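PDB 4OC9: putative O-acetylhomoserine (Thiol)-lyase, which probably makes homocysteine from O-acetylhomoserine and sulfide with pyridoxal 5'-phosphate as cofactor. Local coordinates for residues D[106-114]-D[384-395]; D[368-379]-D[399-409]. All blocks are in the same frame, centred on the assembly; numbering follows the deposited sequence.

How the interactions relate
The chain first passes through 106-114, where strand 101-105 of the seven-stranded sheet leads into helix 110-119. It returns to this place about 270 residues later, when interaction 1 brings 384-395 against it. Shortly before that it lays down 368-379, the first half of interaction 2, and shortly afterwards 399-409, the second. The four segments therefore alternate, and the contacts cross. Interaction 2 closes a short excursion of 19 residues, and from this excursion both the loop 384-388 and helix 389-394 reach across to 106-114. P379 O and H384 N, 3.0 Å apart, probably form a hydrogen bond between the two contacts. Together they tie the C-terminal five-stranded sheet to the seven-stranded one.

Interaction 1. Residues D[106-114]-D[384-395]; sequences NKIYGGTQT and HSQLSEEELQKA
The first turn of helix 110-119, just beyond strand 101-105 of the large sheet, is where G110 meets H384. The G110 CA lies over one face of the imidazole in a CH-pi contact, 3.9 Å from the ring centroid. Glycine suits the spot because nothing but hydrogen stands between helix and ring. At the edge of the ring, I108 O is 3.5 Å from H384 NE2.

One turn further on, Q113 and L387 cross at about a right angle. With CG anti to the backbone N (chi1 -176°) and the rest of the chain extended, Q113 carries its amide out to the L387 CD2 methyl, which sits 3.4 Å from Q113 OE1. Away from the methyl, Q113 NE2 hydrogen-bonds a water that donates to E391 OE2. The other oxygen, E391 OE1, accepts from S388 N at 3.0 Å, while E391 N is bound by S388 OG: a capping box that starts helix 389-394. T114 OG1 lies 2.9 Å from Q386 OE1 and 3.2 Å from G110 O, two acceptors for which its one proton must choose. At the far end A395 CB, small enough for a close approach, rests 3.9 Å from N106 O. A second water joins K107 NZ to K394 O, although the lysine is held chiefly by Q158, D133 and Y326.

Y109, the N-cap of helix 110-119, turns from this contact and bonds R56 of the second subunit; in relatives the tyrosine of this YGGT sequence stacks on the cofactor ring. The chemistry is thus mixed. Apolar carbon lies against amide and backbone, and water carries much of the polar traffic. E391 spends one oxygen on its own helix and the other on the water to Q113, so capping and contact are coupled through one carboxylate.

Interaction 2. Residues D[368-379]-D[399-409]; sequences NLGDSKSLIIHP and KATIRLSIGLE
R403 and I377 face each other as an antiparallel hydrogen-bonded pair, and their side chains run side by side. A bend at chi3 (43°) lays the guanidinium flat: I377 CG2 sits 3.6 Å above its plane, over the centre, and L369 CD2 lies over the opposite face. At the edge, R403 NH1 gives N368 O a weak bond of 3.4 Å. Relatives use the arginine of this RLSIGLE sequence to hold the substrate carboxylate, so R403 may do likewise.

Packing is closest around the serines. S405 OG, small enough to fit under the loop, accepts from G370 N at 2.9 Å. S374 OG accepts from G407 N at 2.8 Å and donates to E409 OE1, while E409 OE2 takes S374 N at 2.8 Å through its syn lone pair, so the carboxylate grips one residue with both oxygens. G407, without a side chain, lets S372 O reach L408 N.

The other end is looser. H378 NE2 reaches K399 O at 2.7 Å, but K399 itself is exposed and its chain leads away to a cation-pi contact with Y350.

I376 CG1 packs on L404 CD2, on the face where helix 411-422 supplies L418. Strand 401-405 lies between 342-346 and 375-377, and the latter is flanked by 364-365. The S372 end meets E287 of the third subunit, and I406 packs on helix 276-309.

Interaction 1. Residues D[106-114]-D[384-395]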
loop_
_atom_site.group_PDB
_atom_site.type_symbol
_atom_site.label_atom_id
_atom_site.label_comp_id
_atom_site.label_asym_id
_atom_site.label_seq_id
_atom_site.Cartn_x
_atom_site.Cartn_y
_atom_site.Cartn_z
ATOM N N ASN D 106 -6.619 -9.415 36.935
ATOM C CA ASN D 106 -6.501 -10.850 36.740
ATOM C C ASN D 106 -7.355 -11.295 35.557
ATOM O O ASN D 106 -7.367 -12.464 35.184
ATOM C CB ASN D 106 -6.918 -11.612 37.998
ATOM C CG ASN D 106 -8.399 -11.434 38.350
ATOM O OD1 ASN D 106 -9.070 -10.473 37.955
ATOM N ND2 ASN D 106 -8.898 -12.350 39.142
ATOM N N LYS D 107 -8.120 -10.362 34.998
ATOM C CA LYS D 107 -8.968 -10.672 33.841
ATOM C C LYS D 107 -8.622 -9.767 32.629
ATOM O O LYS D 107 -9.249 -8.728 32.417
ATOM C CB LYS D 107 -10.455 -10.595 34.185
ATOM C CG LYS D 107 -10.856 -11.573 35.269
ATOM C CD LYS D 107 -12.348 -11.621 35.504
ATOM C CE LYS D 107 -12.628 -12.540 36.655
ATOM N NZ LYS D 107 -14.078 -12.757 36.837
ATOM N N ILE D 108 -7.586 -10.186 31.899
ATOM C CA ILE D 108 -7.113 -9.475 30.726
ATOM C C ILE D 108 -6.644 -10.401 29.611
ATOM O O ILE D 108 -6.621 -11.627 29.763
ATOM C CB ILE D 108 -5.950 -8.538 31.040
ATOM C CG1 ILE D 108 -4.749 -9.342 31.564
ATOM C CG2 ILE D 108 -6.408 -7.472 32.011
ATOM C CD1 ILE D 108 -3.532 -8.500 31.908
ATOM N N TYR D 109 -6.283 -9.768 28.493
ATOM C CA TYR D 109 -5.792 -10.452 27.333
ATOM C C TYR D 109 -4.563 -11.245 27.715
ATOM O O TYR D 109 -3.662 -10.733 28.363
ATOM C CB TYR D 109 -5.545 -9.444 26.177
ATOM C CG TYR D 109 -4.867 -10.047 24.977
ATOM C CD1 TYR D 109 -5.516 -10.966 24.173
ATOM C CD2 TYR D 109 -3.593 -9.625 24.600
ATOM C CE1 TYR D 109 -4.892 -11.509 23.059
ATOM C CE2 TYR D 109 -2.961 -10.149 23.485
ATOM C CZ TYR D 109 -3.604 -11.092 22.711
ATOM O OH TYR D 109 -2.959 -11.607 21.604
ATOM N N GLY D 110 -4.563 -12.510 27.306
ATOM C CA GLY D 110 -3.479 -13.448 27.584
ATOM C C GLY D 110 -2.099 -12.923 27.282
ATOM O O GLY D 110 -1.158 -13.091 28.078
ATOM N N GLY D 111 -1.960 -12.301 26.125
ATOM C CA GLY D 111 -0.685 -11.741 25.739
ATOM C C GLY D 111 -0.265 -10.660 26.724
ATOM O O GLY D 111 0.886 -10.623 27.163
ATOM N N THR D 112 -1.185 -9.780 27.091
ATOM C CA THR D 112 -0.854 -8.706 28.016
ATOM C C THR D 112 -0.495 -9.297 29.385
ATOM O O THR D 112 0.310 -8.733 30.148
ATOM C CB THR D 112 -2.034 -7.749 28.204
ATOM O OG1 THR D 112 -2.517 -7.325 26.926
ATOM C CG2 THR D 112 -1.631 -6.538 29.016
ATOM N N GLN D 113 -1.110 -10.418 29.712
ATOM C CA GLN D 113 -0.858 -11.064 30.995
ATOM C C GLN D 113 0.560 -11.594 31.037
ATOM O O GLN D 113 1.256 -11.432 32.040
ATOM C CB GLN D 113 -1.926 -12.139 31.250
ATOM C CG GLN D 113 -1.847 -12.840 32.582
ATOM C CD GLN D 113 -3.103 -13.640 32.840
ATOM O OE1 GLN D 113 -4.069 -13.581 32.071
ATOM N NE2 GLN D 113 -3.115 -14.377 33.944
ATOM N N THR D 114 0.973 -12.222 29.949
ATOM C CA THR D 114 2.337 -12.762 29.820
ATOM C C THR D 114 3.350 -11.611 29.862
ATOM O O THR D 114 4.355 -11.679 30.559
ATOM C CB THR D 114 2.498 -13.553 28.533
ATOM O OG1 THR D 114 1.617 -14.689 28.582
ATOM C CG2 THR D 114 3.884 -14.040 28.390
ATOM N N HIS D 384 -4.959 -18.474 25.709
ATOM C CA HIS D 384 -4.612 -18.493 27.117
ATOM C C HIS D 384 -3.929 -19.818 27.456
ATOM O O HIS D 384 -3.962 -20.313 28.587
ATOM C CB HIS D 384 -5.852 -18.171 27.939
ATOM C CG HIS D 384 -6.300 -16.755 27.767
ATOM N ND1 HIS D 384 -6.879 -16.290 26.605
ATOM C CD2 HIS D 384 -6.284 -15.710 28.624
ATOM C CE1 HIS D 384 -7.170 -15.011 26.740
ATOM N NE2 HIS D 384 -6.832 -14.639 27.963
ATOM N N SER D 385 -3.258 -20.346 26.434
ATOM C CA SER D 385 -2.499 -21.585 26.512
ATOM C C SER D 385 -1.313 -21.438 27.483
ATOM O O SER D 385 -0.918 -22.403 28.144
ATOM C CB SER D 385 -1.969 -21.949 25.117
ATOM O OG SER D 385 -1.185 -23.127 25.145
ATOM N N GLN D 386 -0.744 -20.233 27.560
ATOM C CA GLN D 386 0.396 -19.965 28.441
ATOM C C GLN D 386 0.043 -19.946 29.936
ATOM O O GLN D 386 0.872 -20.324 30.759
ATOM C CB GLN D 386 1.090 -18.654 28.028
ATOM C CG GLN D 386 1.800 -18.716 26.676
ATOM C CD GLN D 386 2.307 -17.363 26.203
ATOM O OE1 GLN D 386 1.580 -16.355 26.222
ATOM N NE2 GLN D 386 3.539 -17.342 25.725
ATOM N N LEU D 387 -1.186 -19.544 30.274
ATOM C CA LEU D 387 -1.630 -19.475 31.679
ATOM C C LEU D 387 -1.664 -20.826 32.409
ATOM O O LEU D 387 -1.851 -21.873 31.788
ATOM C CB LEU D 387 -2.995 -18.768 31.815
ATOM C CG LEU D 387 -3.169 -17.262 31.536
ATOM C CD1 LEU D 387 -2.746 -16.793 30.145
ATOM C CD2 LEU D 387 -4.622 -16.885 31.798
ATOM N N SER D 388 -1.467 -20.781 33.733
ATOM C CA SER D 388 -1.473 -21.991 34.574
ATOM C C SER D 388 -2.906 -22.501 34.669
ATOM O O SER D 388 -3.841 -21.739 34.450
ATOM C CB SER D 388 -0.909 -21.725 35.977
ATOM O OG SER D 388 -1.730 -20.830 36.696
ATOM N N GLU D 389 -3.056 -23.767 35.056
ATOM C CA GLU D 389 -4.357 -24.399 35.155
ATOM C C GLU D 389 -5.238 -23.607 36.157
ATOM O O GLU D 389 -6.454 -23.478 35.948
ATOM C CB GLU D 389 -4.173 -25.910 35.462
ATOM C CG GLU D 389 -5.363 -26.837 35.173
ATOM C CD GLU D 389 -6.588 -26.634 36.039
ATOM O OE1 GLU D 389 -6.508 -25.994 37.103
ATOM O OE2 GLU D 389 -7.652 -27.163 35.668
ATOM N N GLU D 390 -4.614 -23.032 37.196
ATOM C CA GLU D 390 -5.322 -22.236 38.229
ATOM C C GLU D 390 -5.612 -20.789 37.772
ATOM O O GLU D 390 -6.661 -20.246 38.101
ATOM C CB GLU D 390 -4.568 -22.226 39.561
ATOM C CG GLU D 390 -5.311 -21.448 40.646
ATOM C CD GLU D 390 -4.595 -21.431 41.981
ATOM O OE1 GLU D 390 -3.472 -21.967 42.069
ATOM O OE2 GLU D 390 -5.154 -20.866 42.948
ATOM N N GLU D 391 -4.676 -20.159 37.054
ATOM C CA GLU D 391 -4.886 -18.786 36.545
ATOM C C GLU D 391 -6.094 -18.768 35.615
ATOM O O GLU D 391 -6.783 -17.756 35.504
ATOM C CB GLU D 391 -3.659 -18.236 35.792
ATOM C CG GLU D 391 -2.470 -17.855 36.650
ATOM C CD GLU D 391 -1.267 -17.424 35.824
ATOM O OE1 GLU D 391 -1.039 -17.993 34.731
ATOM O OE2 GLU D 391 -0.495 -16.564 36.298
ATOM N N LEU D 392 -6.325 -19.890 34.938
ATOM C CA LEU D 392 -7.450 -20.026 34.026
ATOM C C LEU D 392 -8.739 -19.909 34.750
ATOM O O LEU D 392 -9.661 -19.258 34.271
ATOM C CB LEU D 392 -7.459 -21.388 33.359
ATOM C CG LEU D 392 -6.446 -21.731 32.275
ATOM C CD1 LEU D 392 -6.646 -23.183 31.882
ATOM C CD2 LEU D 392 -6.660 -20.812 31.085
ATOM N N GLN D 393 -8.774 -20.523 35.929
ATOM C CA GLN D 393 -9.966 -20.532 36.762
ATOM C C GLN D 393 -10.179 -19.154 37.400
ATOM O O GLN D 393 -11.300 -18.763 37.682
ATOM C CB GLN D 393 -9.810 -21.621 37.818
ATOM C CG GLN D 393 -9.520 -22.987 37.216
ATOM C CD GLN D 393 -9.042 -23.962 38.254
ATOM O OE1 GLN D 393 -8.585 -23.556 39.321
ATOM N NE2 GLN D 393 -9.069 -25.250 37.924
ATOM N N LYS D 394 -9.097 -18.412 37.624
ATOM C CA LYS D 394 -9.215 -17.080 38.236
ATOM C C LYS D 394 -9.761 -16.091 37.170
ATOM O O LYS D 394 -10.422 -15.117 37.499
ATOM C CB LYS D 394 -7.865 -16.742 38.884
ATOM C CG LYS D 394 -7.784 -15.851 40.088
ATOM C CD LYS D 394 -6.439 -16.147 40.775
ATOM C CE LYS D 394 -6.249 -15.391 42.089
ATOM N NZ LYS D 394 -6.262 -13.902 41.972
ATOM N N ALA D 395 -9.521 -16.397 35.893
ATOM C CA ALA D 395 -9.989 -15.594 34.754
ATOM C C ALA D 395 -11.346 -16.120 34.275
ATOM O O ALA D 395 -12.013 -15.502 33.417
ATOM C CB ALA D 395 -8.984 -15.643 33.603
HETATM O O HOH W 1 -13.515 -15.167 38.060
HETATM O O HOH W 2 -1.428 -13.490 36.162
#

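Interaction 2. Residues D[368-379]-D[399-409]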
loop_
_atom_site.group_PDB
_atom_site.type_symbol
_atom_site.label_atom_id
_atom_site.label_comp_id
_atom_site.label_asym_id
_atom_site.label_seq_id
_atom_site.Cartn_x
_atom_site.Cartn_y
_atom_site.Cartn_z
ATOM N N ASN D 368 -7.947 -14.027 16.409
ATOM C CA ASN D 368 -8.049 -12.591 16.256
ATOM C C ASN D 368 -9.463 -12.190 16.678
ATOM O O ASN D 368 -10.258 -13.051 17.038
ATOM C CB ASN D 368 -7.903 -12.212 14.815
ATOM C CG ASN D 368 -7.979 -10.713 14.616
ATOM O OD1 ASN D 368 -7.592 -9.959 15.512
ATOM N ND2 ASN D 368 -8.398 -10.287 13.455
ATOM N N LEU D 369 -9.765 -10.909 16.741
ATOM C CA LEU D 369 -11.131 -10.526 17.106
ATOM C C LEU D 369 -11.409 -9.146 16.513
ATOM O O LEU D 369 -10.483 -8.347 16.303
ATOM C CB LEU D 369 -11.370 -10.578 18.614
ATOM C CG LEU D 369 -10.815 -9.489 19.486
ATOM C CD1 LEU D 369 -11.812 -8.330 19.507
ATOM C CD2 LEU D 369 -10.754 -9.984 20.905
ATOM N N GLY D 370 -12.672 -8.868 16.260
ATOM C CA GLY D 370 -13.051 -7.603 15.702
ATOM C C GLY D 370 -12.948 -7.564 14.188
ATOM O O GLY D 370 -12.921 -6.495 13.598
ATOM N N ASP D 371 -12.839 -8.719 13.547
ATOM C CA ASP D 371 -12.758 -8.784 12.068
ATOM C C ASP D 371 -14.226 -8.718 11.590
ATOM O O ASP D 371 -15.176 -9.010 12.334
ATOM C CB ASP D 371 -12.043 -10.093 11.627
ATOM C CG ASP D 371 -11.804 -10.206 10.113
ATOM O OD1 ASP D 371 -12.360 -9.437 9.314
ATOM O OD2 ASP D 371 -10.981 -11.067 9.717
ATOM N N SER D 372 -14.403 -8.269 10.366
ATOM C CA SER D 372 -15.737 -8.174 9.792
ATOM C C SER D 372 -16.270 -9.598 9.567
ATOM O O SER D 372 -17.492 -9.796 9.448
ATOM C CB SER D 372 -15.668 -7.385 8.515
ATOM O OG SER D 372 -14.667 -7.958 7.698
ATOM N N LYS D 373 -15.354 -10.575 9.488
ATOM C CA LYS D 373 -15.734 -11.977 9.335
ATOM C C LYS D 373 -15.755 -12.561 10.720
ATOM O O LYS D 373 -14.862 -12.297 11.525
ATOM C CB LYS D 373 -14.804 -12.815 8.466
ATOM C CG LYS D 373 -14.849 -12.581 6.963
ATOM C CD LYS D 373 -14.296 -11.251 6.510
ATOM C CE LYS D 373 -12.783 -11.190 6.658
ATOM N NZ LYS D 373 -12.275 -9.841 6.269
ATOM N N SER D 374 -16.782 -13.352 11.008
ATOM C CA SER D 374 -16.910 -13.968 12.316
ATOM C C SER D 374 -15.793 -14.970 12.570
ATOM O O SER D 374 -15.437 -15.712 11.677
ATOM C CB SER D 374 -18.275 -14.619 12.510
ATOM O OG SER D 374 -19.275 -13.626 12.474
ATOM N N LEU D 375 -15.296 -14.992 13.795
ATOM C CA LEU D 375 -14.214 -15.889 14.164
ATOM C C LEU D 375 -14.495 -16.726 15.412
ATOM O O LEU D 375 -15.306 -16.365 16.285
ATOM C CB LEU D 375 -12.965 -15.074 14.474
ATOM C CG LEU D 375 -12.562 -14.028 13.440
ATOM C CD1 LEU D 375 -11.344 -13.280 13.923
ATOM C CD2 LEU D 375 -12.314 -14.639 12.074
ATOM N N ILE D 376 -13.798 -17.853 15.498
ATOM C CA ILE D 376 -13.972 -18.771 16.625
ATOM C C ILE D 376 -12.668 -19.358 17.080
ATOM O O ILE D 376 -11.776 -19.553 16.283
ATOM C CB ILE D 376 -14.968 -19.894 16.252
ATOM C CG1 ILE D 376 -15.183 -20.847 17.437
ATOM C CG2 ILE D 376 -14.499 -20.676 15.041
ATOM C CD1 ILE D 376 -16.325 -21.843 17.270
ATOM N N ILE D 377 -12.578 -19.627 18.367
ATOM C CA ILE D 377 -11.407 -20.219 18.980
ATOM C C ILE D 377 -11.695 -20.848 20.349
ATOM O O ILE D 377 -12.680 -20.527 20.984
ATOM C CB ILE D 377 -10.330 -19.178 19.201
ATOM C CG1 ILE D 377 -8.980 -19.965 19.231
ATOM C CG2 ILE D 377 -10.760 -18.263 20.397
ATOM C CD1 ILE D 377 -7.861 -19.142 18.687
ATOM N N HIS D 378 -10.827 -21.776 20.757
ATOM C CA HIS D 378 -10.889 -22.490 22.055
ATOM C C HIS D 378 -9.696 -22.008 22.904
ATOM O O HIS D 378 -8.613 -22.588 22.818
ATOM C CB HIS D 378 -10.736 -23.985 21.825
ATOM C CG HIS D 378 -10.797 -24.791 23.080
ATOM N ND1 HIS D 378 -9.723 -24.931 23.931
ATOM C CD2 HIS D 378 -11.800 -25.541 23.603
ATOM C CE1 HIS D 378 -10.066 -25.716 24.938
ATOM N NE2 HIS D 378 -11.325 -26.094 24.767
ATOM N N PRO D 379 -9.886 -20.967 23.730
ATOM C CA PRO D 379 -8.842 -20.342 24.582
ATOM C C PRO D 379 -7.885 -21.175 25.429
ATOM O O PRO D 379 -6.681 -20.880 25.474
ATOM C CB PRO D 379 -9.652 -19.441 25.519
ATOM C CG PRO D 379 -10.847 -19.093 24.726
ATOM C CD PRO D 379 -11.193 -20.336 23.954
ATOM N N LYS D 399 -12.154 -26.041 30.017
ATOM C CA LYS D 399 -11.853 -26.836 28.841
ATOM C C LYS D 399 -13.024 -26.867 27.837
ATOM O O LYS D 399 -12.856 -27.304 26.681
ATOM C CB LYS D 399 -11.460 -28.286 29.215
ATOM C CG LYS D 399 -10.024 -28.489 29.698
ATOM C CD LYS D 399 -9.655 -29.873 30.232
ATOM C CE LYS D 399 -9.943 -31.061 29.326
ATOM N NZ LYS D 399 -9.041 -31.262 28.169
ATOM N N ALA D 400 -14.204 -26.457 28.292
ATOM C CA ALA D 400 -15.396 -26.444 27.445
ATOM C C ALA D 400 -15.665 -25.055 26.874
ATOM O O ALA D 400 -16.562 -24.879 26.061
ATOM C CB ALA D 400 -16.590 -26.923 28.262
ATOM N N THR D 401 -14.862 -24.075 27.288
ATOM C CA THR D 401 -15.043 -22.695 26.848
ATOM C C THR D 401 -14.682 -22.374 25.413
ATOM O O THR D 401 -13.622 -22.756 24.923
ATOM C CB THR D 401 -14.244 -21.743 27.730
ATOM O OG1 THR D 401 -14.675 -21.881 29.105
ATOM C CG2 THR D 401 -14.483 -20.323 27.293
ATOM N N ILE D 402 -15.578 -21.657 24.761
ATOM C CA ILE D 402 -15.401 -21.223 23.382
ATOM C C ILE D 402 -15.584 -19.741 23.327
ATOM O O ILE D 402 -16.488 -19.220 23.966
ATOM C CB ILE D 402 -16.424 -21.858 22.443
ATOM C CG1 ILE D 402 -16.001 -23.298 22.192
ATOM C CG2 ILE D 402 -16.447 -21.141 21.078
ATOM C CD1 ILE D 402 -16.996 -24.086 21.357
ATOM N N ARG D 403 -14.734 -19.074 22.556
ATOM C CA ARG D 403 -14.810 -17.640 22.418
ATOM C C ARG D 403 -15.175 -17.333 20.966
ATOM O O ARG D 403 -14.655 -17.951 20.058
ATOM C CB ARG D 403 -13.462 -17.000 22.697
ATOM C CG ARG D 403 -13.525 -15.487 22.754
ATOM C CD ARG D 403 -12.202 -14.724 22.756
ATOM N NE ARG D 403 -10.980 -14.906 21.986
ATOM C CZ ARG D 403 -10.671 -14.577 20.763
ATOM N NH1 ARG D 403 -11.616 -14.273 19.942
ATOM N NH2 ARG D 403 -9.424 -14.801 20.327
ATOM N N LEU D 404 -16.103 -16.403 20.772
ATOM C CA LEU D 404 -16.522 -16.019 19.462
ATOM C C LEU D 404 -16.337 -14.547 19.238
ATOM O O LEU D 404 -16.502 -13.762 20.140
ATOM C CB LEU D 404 -18.027 -16.263 19.250
ATOM C CG LEU D 404 -18.613 -17.664 19.399
ATOM C CD1 LEU D 404 -20.064 -17.588 19.030
ATOM C CD2 LEU D 404 -17.894 -18.665 18.498
ATOM N N SER D 405 -15.974 -14.184 18.017
ATOM C CA SER D 405 -15.834 -12.793 17.635
ATOM C C SER D 405 -16.965 -12.665 16.591
ATOM O O SER D 405 -16.866 -13.226 15.485
ATOM C CB SER D 405 -14.499 -12.464 17.001
ATOM O OG SER D 405 -14.515 -11.105 16.578
ATOM N N ILE D 406 -18.005 -11.920 16.935
ATOM C CA ILE D 406 -19.134 -11.773 16.055
ATOM C C ILE D 406 -18.894 -10.732 14.981
ATOM O O ILE D 406 -18.598 -9.573 15.269
ATOM C CB ILE D 406 -20.419 -11.460 16.823
ATOM C CG1 ILE D 406 -20.641 -12.459 17.961
ATOM C CG2 ILE D 406 -21.617 -11.456 15.869
ATOM C CD1 ILE D 406 -20.758 -13.901 17.534
ATOM N N GLY D 407 -19.024 -11.172 13.733
ATOM C CA GLY D 407 -18.793 -10.325 12.571
ATOM C C GLY D 407 -19.969 -9.530 12.082
ATOM O O GLY D 407 -20.919 -9.308 12.824
ATOM N N LEU D 408 -19.898 -9.113 10.824
ATOM C CA LEU D 408 -20.951 -8.290 10.213
ATOM C C LEU D 408 -21.871 -9.079 9.299
ATOM O O LEU D 408 -22.679 -8.483 8.619
ATOM C CB LEU D 408 -20.328 -7.151 9.416
ATOM C CG LEU D 408 -19.389 -6.197 10.174
ATOM C CD1 LEU D 408 -18.818 -5.190 9.195
ATOM C CD2 LEU D 408 -20.112 -5.499 11.299
ATOM N N GLU D 409 -21.731 -10.410 9.280
ATOM C CA GLU D 409 -22.584 -11.234 8.430
ATOM C C GLU D 409 -24.062 -11.170 8.891
ATOM O O GLU D 409 -24.387 -10.602 9.939
ATOM C CB GLU D 409 -22.217 -12.727 8.430
ATOM C CG GLU D 409 -20.800 -13.157 8.081
ATOM C CD GLU D 409 -19.794 -13.081 9.226
ATOM O OE1 GLU D 409 -20.067 -12.541 10.311
ATOM O OE2 GLU D 409 -18.697 -13.641 9.050
HETATM O O HOH W 3 -14.854 -11.299 13.844
HETATM O O HOH W 4 -13.260 -15.911 18.893
#